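Local coordinates for protein transcriptional regulator, marR family, putative (Sulfolobus solfataricus, PDB 3F3X) that probably binds DNA as a homodimer and regulates transcription through the winged helix-turn-helix domain that characterises the MarR family, at residues F25-R28 with L29-M33; N34-Y37 with L38-S41; F40-L43 with K44-E48; F61-Q64 with S65-T68. All blocks are in the same frame, centred on the assembly; numbering follows the deposited sequence.

Contact 1 of 4, residues F25-R28 with L29-M33; sequences FNNR and LGKLM
Leu-29, Gly-30, Lys-31 and Leu-32 give their backbone N-H to the carbonyl four residues earlier, in the last turns of helix 3-33. Leu-29 N reaches Phe-25 O at 2.9 Å and Leu-32 N reaches Arg-28 O at 3.0 Å. Gly-30 N bonds to Asn-26 O at 2.8 Å but is more bent, 136° at the hydrogen, and stands well above the carbonyl plane; glycine suits this close approach because it has no side chain to crowd that oxygen.

Apolar contacts are modest. Leu-32 lies beside Arg-28, pointing the same way, with Leu-32 CD1 4.1 Å from Arg-28 CG, while the guanidinium reaches a weak, long ion pair with Glu-117. Leu-29 turns its CG back beside its own backbone N (chi1 -68°), 3.5 Å from Phe-25 O. A leucine fits here because the residue is buried and its branched apolar end needs no polar partner.

The polar end of Asn-26 serves the next helix: its OD1 accepts the N-H of Tyr-37. Phe-25 and Leu-29 are buried, while Arg-28, Lys-31 and Leu-32 are exposed, so the outer side mixes charge with one leucine that lies along the arginine's methylenes.

Contact 2 of 4, residues N34-Y37 with L38-S41; sequences NLSY and LDFS
Ser-36 OG is gripped from two directions: Asp-39 N donates to it at 3.1 Å, and a water lies 2.6 Å from the same OG. The water also gives a weak bond to Asp-39 OD2, bridging the two side chains. Serine suits this place because its short side chain, with OG held between its own backbone N and carbonyl carbon (chi1 70°), can fold over the start of the helix and accept an N-H that has no earlier helical carbonyl to serve it.

The reciprocal bond runs from Ser-36 N to Asp-39 OD1, 2.9 Å long and reasonably straight at 150°; the N-H meets the oxygen from above the carboxylate plane, 46° out of it. The acidic group at the N-terminus of a helix is probably also favoured by the helix dipole. Leu-35 crosses over this aspartate, its CD2 3.8 Å from Asp-39 OD1.

Beyond the cap, Phe-40 N bonds to Ser-36 O at 3.2 Å and Ser-41 N to Tyr-37 O at 3.0 Å, opening the regular helix. The Tyr-37 and Phe-40 side chains run alongside one another, Tyr-37 CE1 lying 3.9 Å from Phe-40 CD2, while Tyr-37 O sits at the edge of the phenylalanine ring, in its plane. Tyr-37 OH, at the far end of its ring, is hydrogen-bonded to Asn-12 of the second subunit. The reciprocal pairing of Ser-36 and Asp-39 is a capping box, and it starts helix 37-48 of the winged helix-turn-helix domain.

Contact 3 of 4, residues F40-L43 with K44-E48; sequences FSIL and KATSE. With SO4 (sulfate ion), chain B.
Lys-44 lies past the Phe-40 ring one helical turn away, Lys-44 CD approaching Phe-40 CZ obliquely at 4.3 Å. CG of the lysine is anti to its backbone N (chi1 180°) and the rest of the chain is fully extended. This straight stem runs alongside the sulfate, with Lys-44 CD 3.2 Å from its O2, before Lys-44 NZ bonds to O4 at 2.8 Å. Lysine fits because its methylenes can pass the phenylalanine while its ammonium reaches the anion. The sulfate, probably from the crystallisation liquor, is also held by Tyr-60 and Arg-59 and by Lys-16 and Gln-9 of the second subunit, marking a pocket between the two chains.

This stretch of helix 37-48 packs in the interior of the winged helix-turn-helix domain: Ile-42 faces helix 64-76, and Leu-43 and Thr-46 face strand 92-96. The hydroxyl of Thr-46 turns back onto the helix. A chi1 of 57° brings OG1 over the preceding turn, where it donates to Ile-42 O at 2.9 Å, and Thr-46 N bonds the same oxygen at 3.0 Å from the opposite face of the carbonyl plane. The buried hydroxyl thereby finds its acceptor within the helix, and the CG2 methyl is left for packing. Ser-47 also turns its hydroxyl onto the helix, but to the carbonyl three residues back: Ser-47 OG donates to Lys-44 O at 2.6 Å, while Ser-47 N bonds Leu-43 O at 2.9 Å.

Contact 4 of 4, residues F61-Q64 with S65-T68; sequences FVTQ and SAIT
Val-62 and Ile-67 make the tight part of this contact, their side chains crossing at about a right angle with Val-62 CG2 only 3.3 Å from Ile-67 CD1, closer than usual for two carbons. Val-62 also rests on Ala-66, CB to CB at 4.0 Å, where a small methyl lets the valine approach. Branched side chains suit this place, since their methyls sit close to the backbone and fill the corner before the helix.

The other side is polar and more exposed. Thr-63, at the N-cap of the helix, has its OG1 2.6 Å from Ser-65 OG, a hydrogen bond in which either hydroxyl could donate. Two donors converge on Gln-64 O: Thr-68 OG1 at 2.7 Å and Thr-68 N at 2.8 Å, arriving from opposite faces of the carbonyl plane. A chi1 of -57° leaves OG1 anti to the carbonyl carbon, pointing back toward the N-terminal end of the helix.

Residues 61-64 make the turn between helices 53-60 and 64-76, and 65-68 open the second of them, probably the DNA-recognition helix of the helix-turn-helix. Ile-67 packs on Leu-56 and Ala-57 of helix 53-60, and Val-62 on Arg-19 of the second subunit.

In the fold
Contacts 1 to 3 follow one another along the chain, from the end of helix 3-33 through the capped start of helix 37-48 to its later turns. The centres of contacts 1 and 2 are about 8 Å apart, joined by the backbone bond from Leu-35 N to Leu-29 O and by packing of the Phe-25 and Tyr-37 rings. Contacts 2 and 3 share Phe-40 and Ser-41. Contact 4 touches helix 37-48 through Leu-38 beside Ala-66 O and Ile-42 beside Ile-67, its centre about 13 Å from that of contact 2 and 14 Å from that of contact 3. The sulfate links contact 3 to the dimer interface, about 5 Å from the Ser-41 side chain.

Contact 1 of 4, residues F25-R28 with L29-M33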
loop_
_atom_site.group_PDB
_atom_site.type_symbol
_atom_site.label_atom_id
_atom_site.label_comp_id
_atom_site.label_asym_id
_atom_site.label_seq_id
_atom_site.Cartn_x
_atom_site.Cartn_y
_atom_site.Cartn_z
ATOM N N PHE A 25 1.205 -10.300 -5.430
ATOM C CA PHE A 25 1.713 -11.111 -4.326
ATOM C C PHE A 25 0.657 -12.087 -3.823
ATOM O O PHE A 25 0.916 -13.287 -3.718
ATOM C CB PHE A 25 2.168 -10.217 -3.167
ATOM C CG PHE A 25 3.455 -9.484 -3.423
ATOM C CD1 PHE A 25 4.119 -9.609 -4.637
ATOM C CD2 PHE A 25 4.013 -8.676 -2.435
ATOM C CE1 PHE A 25 5.318 -8.934 -4.872
ATOM C CE2 PHE A 25 5.212 -7.996 -2.658
ATOM C CZ PHE A 25 5.867 -8.130 -3.881
ATOM N N ASN A 26 -0.531 -11.572 -3.506
ATOM C CA ASN A 26 -1.609 -12.422 -3.011
ATOM C C ASN A 26 -2.074 -13.444 -4.049
ATOM O O ASN A 26 -2.436 -14.568 -3.697
ATOM C CB ASN A 26 -2.810 -11.578 -2.559
ATOM C CG ASN A 26 -2.566 -10.870 -1.233
ATOM O OD1 ASN A 26 -1.734 -11.295 -0.434
ATOM N ND2 ASN A 26 -3.311 -9.798 -0.988
ATOM N N ASN A 27 -2.062 -13.052 -5.323
ATOM C CA ASN A 27 -2.481 -13.949 -6.391
ATOM C C ASN A 27 -1.505 -15.121 -6.491
ATOM O O ASN A 27 -1.919 -16.285 -6.492
ATOM C CB ASN A 27 -2.538 -13.225 -7.735
ATOM C CG ASN A 27 -2.884 -14.162 -8.864
ATOM O OD1 ASN A 27 -2.097 -14.356 -9.793
ATOM N ND2 ASN A 27 -4.061 -14.765 -8.784
ATOM N N ARG A 28 -0.215 -14.801 -6.557
ATOM C CA ARG A 28 0.847 -15.790 -6.662
ATOM C C ARG A 28 0.881 -16.727 -5.451
ATOM O O ARG A 28 0.813 -17.947 -5.602
ATOM C CB ARG A 28 2.194 -15.077 -6.774
ATOM C CG ARG A 28 3.255 -15.834 -7.522
ATOM C CD ARG A 28 3.040 -15.708 -9.017
ATOM N NE ARG A 28 4.296 -15.959 -9.704
ATOM C CZ ARG A 28 4.535 -15.698 -10.982
ATOM N NH1 ARG A 28 3.596 -15.170 -11.757
ATOM N NH2 ARG A 28 5.734 -15.959 -11.475
ATOM N N LEU A 29 1.024 -16.157 -4.256
ATOM C CA LEU A 29 1.062 -16.975 -3.040
ATOM C C LEU A 29 -0.255 -17.728 -2.814
ATOM O O LEU A 29 -0.263 -18.867 -2.323
ATOM C CB LEU A 29 1.361 -16.117 -1.806
ATOM C CG LEU A 29 2.767 -15.514 -1.722
ATOM C CD1 LEU A 29 2.855 -14.590 -0.504
ATOM C CD2 LEU A 29 3.814 -16.625 -1.637
ATOM N N GLY A 30 -1.361 -17.078 -3.170
ATOM C CA GLY A 30 -2.674 -17.678 -3.004
ATOM C C GLY A 30 -2.880 -18.892 -3.876
ATOM O O GLY A 30 -3.275 -19.963 -3.400
ATOM N N LYS A 31 -2.576 -18.744 -5.161
ATOM C CA LYS A 31 -2.753 -19.850 -6.096
ATOM C C LYS A 31 -1.732 -20.971 -5.956
ATOM O O LYS A 31 -2.071 -22.142 -6.114
ATOM C CB LYS A 31 -2.786 -19.296 -7.521
ATOM C CG LYS A 31 -4.014 -18.436 -7.736
ATOM C CD LYS A 31 -4.069 -17.837 -9.107
ATOM C CE LYS A 31 -5.433 -17.224 -9.335
ATOM N NZ LYS A 31 -5.506 -16.542 -10.649
ATOM N N LEU A 32 -0.494 -20.624 -5.622
ATOM C CA LEU A 32 0.556 -21.634 -5.476
ATOM C C LEU A 32 0.651 -22.264 -4.087
ATOM O O LEU A 32 0.985 -23.448 -3.949
ATOM C CB LEU A 32 1.920 -21.024 -5.831
ATOM C CG LEU A 32 2.074 -20.498 -7.262
ATOM C CD1 LEU A 32 3.446 -19.889 -7.443
ATOM C CD2 LEU A 32 1.866 -21.630 -8.250
ATOM N N MET A 33 0.344 -21.481 -3.057
ATOM C CA MET A 33 0.477 -21.984 -1.693
ATOM C C MET A 33 -0.706 -21.769 -0.756
ATOM O O MET A 33 -0.657 -22.177 0.405
ATOM C CB MET A 33 1.730 -21.371 -1.066
ATOM C CG MET A 33 2.987 -21.562 -1.900
ATOM S SD MET A 33 4.439 -20.768 -1.195
ATOM C CE MET A 33 4.864 -21.960 0.093
#

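Contact 2 of 4, residues N34-Y37 with L38-S41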
loop_
_atom_site.group_PDB
_atom_site.type_symbol
_atom_site.label_atom_id
_atom_site.label_comp_id
_atom_site.label_asym_id
_atom_site.label_seq_id
_atom_site.Cartn_x
_atom_site.Cartn_y
_atom_site.Cartn_z
ATOM N N ASN A 34 -1.762 -21.138 -1.256
ATOM C CA ASN A 34 -2.943 -20.860 -0.453
ATOM C C ASN A 34 -2.528 -20.005 0.742
ATOM O O ASN A 34 -3.002 -20.196 1.864
ATOM C CB ASN A 34 -3.595 -22.169 0.008
ATOM C CG ASN A 34 -4.910 -21.946 0.720
ATOM O OD1 ASN A 34 -5.718 -21.112 0.308
ATOM N ND2 ASN A 34 -5.143 -22.703 1.789
ATOM N N LEU A 35 -1.620 -19.070 0.481
ATOM C CA LEU A 35 -1.127 -18.147 1.498
ATOM C C LEU A 35 -1.314 -16.732 0.991
ATOM O O LEU A 35 -1.483 -16.512 -0.208
ATOM C CB LEU A 35 0.367 -18.364 1.771
ATOM C CG LEU A 35 0.833 -19.666 2.419
ATOM C CD1 LEU A 35 2.356 -19.630 2.564
ATOM C CD2 LEU A 35 0.161 -19.841 3.782
ATOM N N SER A 36 -1.279 -15.775 1.911
ATOM C CA SER A 36 -1.403 -14.371 1.557
ATOM C C SER A 36 -0.055 -13.720 1.840
ATOM O O SER A 36 0.842 -14.347 2.407
ATOM C CB SER A 36 -2.480 -13.694 2.400
ATOM O OG SER A 36 -2.066 -13.572 3.751
ATOM N N TYR A 37 0.086 -12.462 1.451
ATOM C CA TYR A 37 1.326 -11.740 1.689
ATOM C C TYR A 37 1.514 -11.524 3.187
ATOM O O TYR A 37 2.633 -11.586 3.695
ATOM C CB TYR A 37 1.292 -10.396 0.975
ATOM C CG TYR A 37 2.567 -9.595 1.101
ATOM C CD1 TYR A 37 3.812 -10.180 0.864
ATOM C CD2 TYR A 37 2.524 -8.234 1.387
ATOM C CE1 TYR A 37 4.983 -9.424 0.901
ATOM C CE2 TYR A 37 3.686 -7.469 1.425
ATOM C CZ TYR A 37 4.909 -8.068 1.176
ATOM O OH TYR A 37 6.044 -7.287 1.166
ATOM N N LEU A 38 0.416 -11.267 3.891
ATOM C CA LEU A 38 0.484 -11.055 5.333
ATOM C C LEU A 38 0.921 -12.352 6.005
ATOM O O LEU A 38 1.636 -12.326 7.007
ATOM C CB LEU A 38 -0.876 -10.621 5.889
ATOM C CG LEU A 38 -0.893 -10.337 7.396
ATOM C CD1 LEU A 38 0.109 -9.242 7.718
ATOM C CD2 LEU A 38 -2.294 -9.917 7.832
ATOM N N ASP A 39 0.476 -13.481 5.454
ATOM C CA ASP A 39 0.843 -14.793 5.984
ATOM C C ASP A 39 2.361 -14.915 5.913
ATOM O O ASP A 39 3.009 -15.364 6.863
ATOM C CB ASP A 39 0.229 -15.917 5.146
ATOM C CG ASP A 39 -1.262 -16.087 5.370
ATOM O OD1 ASP A 39 -1.894 -16.750 4.518
ATOM O OD2 ASP A 39 -1.800 -15.586 6.385
ATOM N N PHE A 40 2.919 -14.528 4.770
ATOM C CA PHE A 40 4.360 -14.578 4.577
ATOM C C PHE A 40 5.076 -13.718 5.620
ATOM O O PHE A 40 6.072 -14.140 6.207
ATOM C CB PHE A 40 4.731 -14.080 3.179
ATOM C CG PHE A 40 6.159 -13.635 3.058
ATOM C CD1 PHE A 40 7.199 -14.564 3.025
ATOM C CD2 PHE A 40 6.469 -12.279 3.015
ATOM C CE1 PHE A 40 8.530 -14.139 2.946
ATOM C CE2 PHE A 40 7.787 -11.848 2.938
ATOM C CZ PHE A 40 8.822 -12.776 2.905
ATOM N N SER A 41 4.574 -12.506 5.834
ATOM C CA SER A 41 5.178 -11.594 6.804
ATOM C C SER A 41 5.190 -12.173 8.219
ATOM O O SER A 41 6.189 -12.068 8.939
ATOM C CB SER A 41 4.432 -10.258 6.808
ATOM O OG SER A 41 4.562 -9.604 5.560
HETATM O O HOH W 1 -3.924 -13.085 5.521
#

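Contact 3 of 4, residues F40-L43 with K44-E48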
loop_
_atom_site.group_PDB
_atom_site.type_symbol
_atom_site.label_atom_id
_atom_site.label_comp_id
_atom_site.label_asym_id
_atom_site.label_seq_id
_atom_site.Cartn_x
_atom_site.Cartn_y
_atom_site.Cartn_z
ATOM N N PHE A 40 2.919 -14.528 4.770
ATOM C CA PHE A 40 4.360 -14.578 4.577
ATOM C C PHE A 40 5.076 -13.718 5.620
ATOM O O PHE A 40 6.072 -14.140 6.207
ATOM C CB PHE A 40 4.731 -14.080 3.179
ATOM C CG PHE A 40 6.159 -13.635 3.058
ATOM C CD1 PHE A 40 7.199 -14.564 3.025
ATOM C CD2 PHE A 40 6.469 -12.279 3.015
ATOM C CE1 PHE A 40 8.530 -14.139 2.946
ATOM C CE2 PHE A 40 7.787 -11.848 2.938
ATOM C CZ PHE A 40 8.822 -12.776 2.905
ATOM N N SER A 41 4.574 -12.506 5.834
ATOM C CA SER A 41 5.178 -11.594 6.804
ATOM C C SER A 41 5.190 -12.173 8.219
ATOM O O SER A 41 6.189 -12.068 8.939
ATOM C CB SER A 41 4.432 -10.258 6.808
ATOM O OG SER A 41 4.562 -9.604 5.560
ATOM N N ILE A 42 4.075 -12.774 8.621
ATOM C CA ILE A 42 3.975 -13.362 9.949
ATOM C C ILE A 42 4.974 -14.505 10.087
ATOM O O ILE A 42 5.657 -14.622 11.109
ATOM C CB ILE A 42 2.536 -13.867 10.226
ATOM C CG1 ILE A 42 1.589 -12.662 10.319
ATOM C CG2 ILE A 42 2.492 -14.699 11.516
ATOM C CD1 ILE A 42 0.125 -13.037 10.442
ATOM N N LEU A 43 5.067 -15.343 9.060
ATOM C CA LEU A 43 6.014 -16.447 9.101
ATOM C C LEU A 43 7.443 -15.910 9.198
ATOM O O LEU A 43 8.247 -16.420 9.968
ATOM C CB LEU A 43 5.867 -17.335 7.860
ATOM C CG LEU A 43 4.562 -18.141 7.806
ATOM C CD1 LEU A 43 4.481 -18.933 6.504
ATOM C CD2 LEU A 43 4.497 -19.095 8.993
ATOM N N LYS A 44 7.761 -14.871 8.433
ATOM C CA LYS A 44 9.114 -14.325 8.484
ATOM C C LYS A 44 9.470 -13.798 9.877
ATOM O O LYS A 44 10.522 -14.132 10.428
ATOM C CB LYS A 44 9.288 -13.202 7.463
ATOM C CG LYS A 44 10.692 -12.586 7.484
ATOM C CD LYS A 44 10.820 -11.437 6.497
ATOM C CE LYS A 44 12.213 -10.819 6.552
ATOM N NZ LYS A 44 12.295 -9.597 5.695
ATOM N N ALA A 45 8.592 -12.978 10.449
ATOM C CA ALA A 45 8.842 -12.403 11.770
ATOM C C ALA A 45 8.968 -13.462 12.874
ATOM O O ALA A 45 9.844 -13.363 13.743
ATOM C CB ALA A 45 7.735 -11.417 12.121
ATOM N N THR A 46 8.091 -14.464 12.852
ATOM C CA THR A 46 8.145 -15.510 13.868
ATOM C C THR A 46 9.307 -16.478 13.640
ATOM O O THR A 46 9.761 -17.128 14.577
ATOM C CB THR A 46 6.807 -16.304 13.962
ATOM O OG1 THR A 46 6.479 -16.881 12.692
ATOM C CG2 THR A 46 5.666 -15.374 14.413
ATOM N N SER A 47 9.799 -16.569 12.405
ATOM C CA SER A 47 10.929 -17.452 12.130
ATOM C C SER A 47 12.160 -16.900 12.854
ATOM O O SER A 47 13.099 -17.640 13.161
ATOM C CB SER A 47 11.211 -17.540 10.625
ATOM O OG SER A 47 11.827 -16.357 10.140
ATOM N N GLU A 48 12.145 -15.593 13.116
ATOM C CA GLU A 48 13.242 -14.919 13.816
ATOM C C GLU A 48 13.215 -15.261 15.310
ATOM O O GLU A 48 14.250 -15.544 15.918
ATOM C CB GLU A 48 13.125 -13.402 13.613
ATOM C CG GLU A 48 13.325 -12.969 12.162
ATOM C CD GLU A 48 12.756 -11.592 11.864
ATOM O OE1 GLU A 48 12.279 -10.914 12.801
ATOM O OE2 GLU A 48 12.779 -11.193 10.681
HETATM S S SO4 B . 9.882 -7.361 7.318
HETATM O O1 SO4 B . 9.119 -6.929 6.130
HETATM O O2 SO4 B . 9.511 -8.739 7.668
HETATM O O3 SO4 B . 9.575 -6.467 8.454
HETATM O O4 SO4 B . 11.320 -7.306 7.004
#

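Contact 4 of 4, residues F61-Q64 with S65-T68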
loop_
_atom_site.group_PDB
_atom_site.type_symbol
_atom_site.label_atom_id
_atom_site.label_comp_id
_atom_site.label_asym_id
_atom_site.label_seq_id
_atom_site.Cartn_x
_atom_site.Cartn_y
_atom_site.Cartn_z
ATOM N N PHE A 61 1.944 -2.890 10.402
ATOM C CA PHE A 61 0.912 -1.868 10.290
ATOM C C PHE A 61 -0.470 -2.379 9.903
ATOM O O PHE A 61 -1.117 -1.835 9.009
ATOM C CB PHE A 61 1.347 -0.782 9.301
ATOM C CG PHE A 61 2.524 0.029 9.769
ATOM C CD1 PHE A 61 3.808 -0.505 9.755
ATOM C CD2 PHE A 61 2.347 1.332 10.229
ATOM C CE1 PHE A 61 4.901 0.243 10.192
ATOM C CE2 PHE A 61 3.436 2.092 10.670
ATOM C CZ PHE A 61 4.713 1.546 10.650
ATOM N N VAL A 62 -0.921 -3.431 10.572
ATOM C CA VAL A 62 -2.246 -3.972 10.325
ATOM C C VAL A 62 -2.925 -4.036 11.689
ATOM O O VAL A 62 -2.261 -3.985 12.724
ATOM C CB VAL A 62 -2.193 -5.386 9.697
ATOM C CG1 VAL A 62 -1.605 -5.316 8.295
ATOM C CG2 VAL A 62 -1.369 -6.305 10.567
ATOM N N THR A 63 -4.246 -4.132 11.690
ATOM C CA THR A 63 -4.993 -4.198 12.937
ATOM C C THR A 63 -4.752 -5.540 13.621
ATOM O O THR A 63 -4.365 -6.516 12.972
ATOM C CB THR A 63 -6.495 -4.050 12.668
ATOM O OG1 THR A 63 -6.942 -5.151 11.868
ATOM C CG2 THR A 63 -6.775 -2.751 11.916
ATOM N N GLN A 64 -4.969 -5.591 14.932
ATOM C CA GLN A 64 -4.788 -6.839 15.654
ATOM C C GLN A 64 -5.818 -7.834 15.143
ATOM O O GLN A 64 -5.598 -9.045 15.177
ATOM C CB GLN A 64 -4.955 -6.631 17.164
ATOM C CG GLN A 64 -3.671 -6.195 17.865
ATOM C CD GLN A 64 -3.831 -6.093 19.374
ATOM O OE1 GLN A 64 -4.528 -5.211 19.879
ATOM N NE2 GLN A 64 -3.189 -7.003 20.100
ATOM N N SER A 65 -6.944 -7.314 14.665
ATOM C CA SER A 65 -7.998 -8.167 14.132
ATOM C C SER A 65 -7.476 -8.840 12.865
ATOM O O SER A 65 -7.731 -10.018 12.630
ATOM C CB SER A 65 -9.245 -7.337 13.807
ATOM O OG SER A 65 -8.970 -6.396 12.785
ATOM N N ALA A 66 -6.739 -8.089 12.055
ATOM C CA ALA A 66 -6.179 -8.635 10.824
ATOM C C ALA A 66 -5.151 -9.717 11.159
ATOM O O ALA A 66 -5.120 -10.770 10.524
ATOM C CB ALA A 66 -5.534 -7.528 9.999
ATOM N N ILE A 67 -4.309 -9.450 12.157
ATOM C CA ILE A 67 -3.298 -10.416 12.582
ATOM C C ILE A 67 -3.978 -11.677 13.113
ATOM O O ILE A 67 -3.603 -12.793 12.750
ATOM C CB ILE A 67 -2.396 -9.839 13.706
ATOM C CG1 ILE A 67 -1.533 -8.701 13.155
ATOM C CG2 ILE A 67 -1.522 -10.949 14.307
ATOM C CD1 ILE A 67 -0.578 -9.124 12.039
ATOM N N THR A 68 -4.980 -11.494 13.971
ATOM C CA THR A 68 -5.701 -12.622 14.554
ATOM C C THR A 68 -6.338 -13.500 13.485
ATOM O O THR A 68 -6.285 -14.729 13.567
ATOM C CB THR A 68 -6.809 -12.148 15.511
ATOM O OG1 THR A 68 -6.239 -11.319 16.528
ATOM C CG2 THR A 68 -7.488 -13.341 16.169
#